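PDB 4NEK: enoyl-CoA hydratase/carnithine racemase from Magnetospirillum magneticum, which probably catalyses the shift of a double bond in enoyl-CoA thioesters, as a delta(3)-delta(2)-enoyl-CoA isomerase of the enoyl-CoA hydratase/isomerase family. Local coordinates for residues M1-V5 / E30-L35; D45-V50 / L193-R198. All blocks are in the same frame, centred on the assembly; numbering follows the deposited sequence.

Contact 1 of 2, residues M1-V5 / E30-L35; sequences MSELV and EMYAAL
Val-5 presents both methyls to the helix: its CB points there from the backbone, and chi1 of 169° sets CG1 anti to the backbone N, toward Leu-35 CD2, and CG2 beside the N. A similar logic serves Met-31, modelled as selenomethionine: CG lies anti to the carbonyl carbon (chi1 -65°), and the chain then bends at its third torsion (71°), which carries the methyl CE to 3.7 Å from Leu-4 O. The segment 1-5 thus leans on one side of the helical turn 30-35. Val-5 CB rests on Ala-34 CB at 3.7 Å, a close approach that the short alanine allows, while Val-5 CG1 reaches Leu-35 CD2 at 4.0 Å. Next along, Leu-4 CB lies alongside Met-31 CG, 3.8 Å away, and Leu-4 CD1 touches the carboxylate end of Glu-30, the two side chains crossing at a slant. That carboxylate also reaches Ser-2, where OE1 of Glu-30 comes nearer to Ser-2 CB than to its OG; Ser-2 OG, buried here, finds no partner in the model. No hydrogen bond joins the segments, so the fit rests mainly on van der Waals packing, most of it apolar. Helix 79-88 also packs on the helix, through Leu-35 on Phe-83, and strand 13-18 does so through Met-31 on Met-18. The contact is the packing of an N-terminal lead-in, just where it enters edge strand 5-10, against helix 29-44, which flanks the sheet of the crotonase-like fold.

Contact 2 of 2, residues D45-V50 / L193-R198; sequences DDDVNV and LAAKPR
Arg-198 grips Asp-46 end-on with its two terminal nitrogens, each taking a different oxygen. NH2 forms a salt bridge to Asp-46 OD1 at 2.6 Å, a nearly straight bond (164°) that lies in the guanidinium plane yet meets the carboxylate from above its own plane, the two flat groups being turned 41° apart. NH1 gives a hydrogen bond to Asp-46 O at 2.9 Å and a second, more bent one to Val-48 O, also at 2.9 Å; both carbonyls are approached from above their planes. Three bonds therefore fix the rotation of the guanidinium, which is brought there by an arginine chain that starts with CG anti to the backbone N (chi1 -176°) and bends at its third torsion. Val-48 O is shared, since Lys-92 NZ also donates to it. A leucine in place of Arg-198 would probably leave the Asp-46 carboxylate without its charge mate in this contact and the turn carbonyls without these donors, so that the loop could shift more freely. Beside the arginine, Asn-49 spans to the other end of the segment: ND2 donates to Ala-194 O at 3.0 Å, in the carbonyl plane and on a lone pair. Farther out the contact becomes apolar, with Val-50 CG2 lying 3.8 Å from Leu-193 CB and 4.0 Å from Ala-194 CB. Leu-193 also packs on Leu-158 of the second subunit. The 45-48 piece is a type I beta turn opened by an Asx turn at Asp-45, and the contact clamps this helix-to-strand connection of the crotonase-like fold against the junction of helices 179-194 and 198-208.

Helix 29-44 ties the two contacts together: contact 1 packs the start of the chain against its early turns, and contact 2 begins immediately after its end. They follow one another in series along the chain, with centres about 24 Å apart and nearest atoms about 12 Å apart, so neither touches the other. Both also border the six-stranded mixed sheet, contact 1 where edge strand 5-10 begins and contact 2 where the inner strand 50-54 begins. The first spans 25 residues and is mostly apolar; the second joins segments 143 residues apart at their closest ends, by a salt bridge and hydrogen bonds as well as packing, linking the N-terminal part of the fold to its later helices.

Contact 1 of 2, residues M1-V5 / E30-L35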
loop_
_atom_site.group_PDB
_atom_site.type_symbol
_atom_site.label_atom_id
_atom_site.label_comp_id
_atom_site.label_asym_id
_atom_site.label_seq_id
_atom_site.Cartn_x
_atom_site.Cartn_y
_atom_site.Cartn_z
HETATM N N MSE C 1 -17.695 -18.737 37.172
HETATM C CA MSE C 1 -19.134 -18.977 37.484
HETATM C C MSE C 1 -19.925 -17.772 37.053
HETATM O O MSE C 1 -20.650 -17.213 37.879
HETATM C CB MSE C 1 -19.300 -19.296 38.996
ATOM N N SER C 2 -19.834 -17.374 35.765
ATOM C CA SER C 2 -20.315 -16.028 35.345
ATOM C C SER C 2 -21.072 -16.022 34.040
ATOM O O SER C 2 -20.791 -16.853 33.209
ATOM C CB SER C 2 -19.140 -15.017 35.256
ATOM O OG SER C 2 -18.148 -15.446 34.327
ATOM N N GLU C 3 -22.004 -15.067 33.854
ATOM C CA GLU C 3 -22.723 -14.865 32.563
ATOM C C GLU C 3 -21.973 -13.804 31.724
ATOM O O GLU C 3 -22.356 -13.359 30.611
ATOM C CB GLU C 3 -24.198 -14.478 32.799
ATOM C CG GLU C 3 -25.030 -15.569 33.548
ATOM C CD GLU C 3 -24.629 -15.784 35.041
ATOM O OE1 GLU C 3 -25.030 -14.978 35.910
ATOM O OE2 GLU C 3 -23.906 -16.771 35.382
ATOM N N LEU C 4 -20.838 -13.462 32.279
ATOM C CA LEU C 4 -19.893 -12.597 31.655
ATOM C C LEU C 4 -19.110 -13.243 30.512
ATOM O O LEU C 4 -18.501 -12.534 29.745
ATOM C CB LEU C 4 -18.934 -12.118 32.704
ATOM C CG LEU C 4 -19.573 -11.250 33.794
ATOM C CD1 LEU C 4 -18.454 -10.639 34.641
ATOM C CD2 LEU C 4 -20.459 -10.150 33.269
ATOM N N VAL C 5 -19.155 -14.570 30.396
ATOM C CA VAL C 5 -18.563 -15.270 29.278
ATOM C C VAL C 5 -19.538 -16.330 28.803
ATOM O O VAL C 5 -19.947 -17.140 29.593
ATOM C CB VAL C 5 -17.266 -15.977 29.707
ATOM C CG1 VAL C 5 -16.766 -16.925 28.625
ATOM C CG2 VAL C 5 -16.204 -14.967 30.059
ATOM N N GLU C 30 -12.820 -13.320 37.048
ATOM C CA GLU C 30 -13.832 -14.347 36.740
ATOM C C GLU C 30 -13.936 -14.587 35.253
ATOM O O GLU C 30 -14.245 -15.706 34.869
ATOM C CB GLU C 30 -15.251 -14.089 37.287
ATOM C CG GLU C 30 -15.809 -12.712 36.982
ATOM C CD GLU C 30 -17.142 -12.418 37.679
ATOM O OE1 GLU C 30 -18.105 -13.127 37.308
ATOM O OE2 GLU C 30 -17.232 -11.507 38.585
HETATM N N MSE C 31 -13.639 -13.567 34.431
HETATM C CA MSE C 31 -13.721 -13.719 32.979
HETATM C C MSE C 31 -12.538 -14.489 32.486
HETATM O O MSE C 31 -12.712 -15.476 31.780
HETATM C CB MSE C 31 -13.810 -12.393 32.299
HETATM C CG MSE C 31 -15.112 -11.759 32.695
HETATM SE SE MSE C 31 -15.259 -9.930 31.963
HETATM C CE MSE C 31 -15.511 -10.388 30.059
ATOM N N TYR C 32 -11.351 -14.146 32.954
ATOM C CA TYR C 32 -10.177 -14.944 32.650
ATOM C C TYR C 32 -10.382 -16.399 32.962
ATOM O O TYR C 32 -9.959 -17.259 32.216
ATOM C CB TYR C 32 -8.940 -14.459 33.413
ATOM C CG TYR C 32 -8.378 -13.175 32.883
ATOM C CD1 TYR C 32 -7.877 -13.097 31.582
ATOM C CD2 TYR C 32 -8.350 -12.034 33.659
ATOM C CE1 TYR C 32 -7.360 -11.915 31.090
ATOM C CE2 TYR C 32 -7.815 -10.856 33.185
ATOM C CZ TYR C 32 -7.330 -10.801 31.900
ATOM O OH TYR C 32 -6.862 -9.601 31.416
ATOM N N ALA C 33 -10.993 -16.683 34.100
ATOM C CA ALA C 33 -11.151 -18.069 34.534
ATOM C C ALA C 33 -12.143 -18.774 33.615
ATOM O O ALA C 33 -11.908 -19.878 33.187
ATOM C CB ALA C 33 -11.615 -18.130 35.991
ATOM N N ALA C 34 -13.270 -18.138 33.357
ATOM C CA ALA C 34 -14.249 -18.719 32.466
ATOM C C ALA C 34 -13.683 -18.926 31.064
ATOM O O ALA C 34 -13.972 -19.921 30.446
ATOM C CB ALA C 34 -15.485 -17.834 32.403
ATOM N N LEU C 35 -12.859 -17.996 30.596
ATOM C CA LEU C 35 -12.242 -18.119 29.276
ATOM C C LEU C 35 -11.257 -19.253 29.228
ATOM O O LEU C 35 -11.258 -20.022 28.293
ATOM C CB LEU C 35 -11.522 -16.835 28.877
ATOM C CG LEU C 35 -12.436 -15.660 28.630
ATOM C CD1 LEU C 35 -11.656 -14.348 28.597
ATOM C CD2 LEU C 35 -13.184 -15.841 27.347
#

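Contact 2 of 2, residues D45-V50 / L193-R198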
loop_
_atom_site.group_PDB
_atom_site.type_symbol
_atom_site.label_atom_id
_atom_site.label_comp_id
_atom_site.label_asym_id
_atom_site.label_seq_id
_atom_site.Cartn_x
_atom_site.Cartn_y
_atom_site.Cartn_z
ATOM N N ASP C 45 -12.664 -31.523 23.852
ATOM C CA ASP C 45 -13.915 -31.972 23.241
ATOM C C ASP C 45 -13.748 -32.399 21.791
ATOM O O ASP C 45 -13.422 -31.604 20.888
ATOM C CB ASP C 45 -14.934 -30.839 23.325
ATOM C CG ASP C 45 -16.335 -31.236 22.845
ATOM O OD1 ASP C 45 -16.504 -32.336 22.245
ATOM O OD2 ASP C 45 -17.264 -30.403 23.063
ATOM N N ASP C 46 -14.044 -33.651 21.550
ATOM C CA ASP C 46 -13.965 -34.210 20.236
ATOM C C ASP C 46 -14.966 -33.620 19.233
ATOM O O ASP C 46 -14.772 -33.729 18.042
ATOM C CB ASP C 46 -14.173 -35.695 20.351
ATOM C CG ASP C 46 -13.822 -36.429 19.064
ATOM O OD1 ASP C 46 -13.500 -35.897 18.001
ATOM O OD2 ASP C 46 -13.935 -37.609 19.080
ATOM N N ASP C 47 -16.021 -32.986 19.679
ATOM C CA ASP C 47 -16.946 -32.341 18.734
ATOM C C ASP C 47 -16.497 -30.968 18.290
ATOM O O ASP C 47 -17.143 -30.336 17.463
ATOM C CB ASP C 47 -18.321 -32.166 19.381
ATOM C CG ASP C 47 -18.973 -33.492 19.732
ATOM O OD1 ASP C 47 -18.988 -34.380 18.865
ATOM O OD2 ASP C 47 -19.452 -33.639 20.869
ATOM N N VAL C 48 -15.416 -30.486 18.875
ATOM C CA VAL C 48 -14.882 -29.171 18.551
ATOM C C VAL C 48 -13.627 -29.239 17.674
ATOM O O VAL C 48 -12.655 -29.892 18.027
ATOM C CB VAL C 48 -14.506 -28.454 19.815
ATOM C CG1 VAL C 48 -13.781 -27.159 19.487
ATOM C CG2 VAL C 48 -15.754 -28.173 20.604
ATOM N N ASN C 49 -13.682 -28.562 16.540
ATOM C CA ASN C 49 -12.553 -28.462 15.658
ATOM C C ASN C 49 -11.873 -27.113 15.674
ATOM O O ASN C 49 -10.678 -27.047 15.400
ATOM C CB ASN C 49 -13.000 -28.715 14.235
ATOM C CG ASN C 49 -13.369 -30.165 13.994
ATOM O OD1 ASN C 49 -13.239 -31.018 14.865
ATOM N ND2 ASN C 49 -13.763 -30.451 12.790
ATOM N N VAL C 50 -12.620 -26.058 16.005
ATOM C CA VAL C 50 -12.125 -24.708 15.896
ATOM C C VAL C 50 -12.767 -23.863 16.980
ATOM O O VAL C 50 -13.928 -24.069 17.284
ATOM C CB VAL C 50 -12.530 -24.138 14.528
ATOM C CG1 VAL C 50 -12.100 -22.694 14.365
ATOM C CG2 VAL C 50 -11.904 -24.959 13.436
ATOM N N LEU C 193 -12.393 -23.735 8.262
ATOM C CA LEU C 193 -11.366 -24.469 8.968
ATOM C C LEU C 193 -11.906 -25.773 9.554
ATOM O O LEU C 193 -11.215 -26.800 9.563
ATOM C CB LEU C 193 -10.789 -23.644 10.099
ATOM C CG LEU C 193 -9.878 -22.509 9.673
ATOM C CD1 LEU C 193 -9.578 -21.607 10.845
ATOM C CD2 LEU C 193 -8.585 -23.037 9.099
ATOM N N ALA C 194 -13.138 -25.734 10.044
ATOM C CA ALA C 194 -13.694 -26.894 10.706
ATOM C C ALA C 194 -13.955 -27.998 9.703
ATOM O O ALA C 194 -13.989 -29.159 10.085
ATOM C CB ALA C 194 -14.981 -26.542 11.447
ATOM N N ALA C 195 -14.120 -27.649 8.425
ATOM C CA ALA C 195 -14.344 -28.666 7.393
ATOM C C ALA C 195 -13.051 -29.280 6.900
ATOM O O ALA C 195 -13.094 -30.234 6.175
ATOM C CB ALA C 195 -15.084 -28.090 6.222
ATOM N N LYS C 196 -11.893 -28.772 7.298
ATOM C CA LYS C 196 -10.652 -29.441 6.967
ATOM C C LYS C 196 -10.508 -30.677 7.859
ATOM O O LYS C 196 -11.161 -30.761 8.896
ATOM C CB LYS C 196 -9.467 -28.543 7.277
ATOM C CG LYS C 196 -9.519 -27.203 6.643
ATOM C CD LYS C 196 -9.823 -27.277 5.182
ATOM C CE LYS C 196 -9.350 -25.989 4.526
ATOM N NZ LYS C 196 -10.063 -25.781 3.270
ATOM N N PRO C 197 -9.620 -31.611 7.489
ATOM C CA PRO C 197 -9.311 -32.747 8.369
ATOM C C PRO C 197 -8.550 -32.342 9.627
ATOM O O PRO C 197 -7.384 -31.942 9.546
ATOM C CB PRO C 197 -8.440 -33.664 7.476
ATOM C CG PRO C 197 -7.866 -32.770 6.430
ATOM C CD PRO C 197 -8.886 -31.696 6.214
ATOM N N ARG C 198 -9.206 -32.456 10.777
ATOM C CA ARG C 198 -8.679 -31.923 12.008
ATOM C C ARG C 198 -7.262 -32.377 12.322
ATOM O O ARG C 198 -6.426 -31.580 12.767
ATOM C CB ARG C 198 -9.595 -32.217 13.199
ATOM C CG ARG C 198 -9.049 -31.553 14.483
ATOM C CD ARG C 198 -9.967 -31.654 15.701
ATOM N NE ARG C 198 -10.227 -33.049 16.043
ATOM C CZ ARG C 198 -11.248 -33.483 16.768
ATOM N NH1 ARG C 198 -12.137 -32.661 17.283
ATOM N NH2 ARG C 198 -11.364 -34.771 16.972
#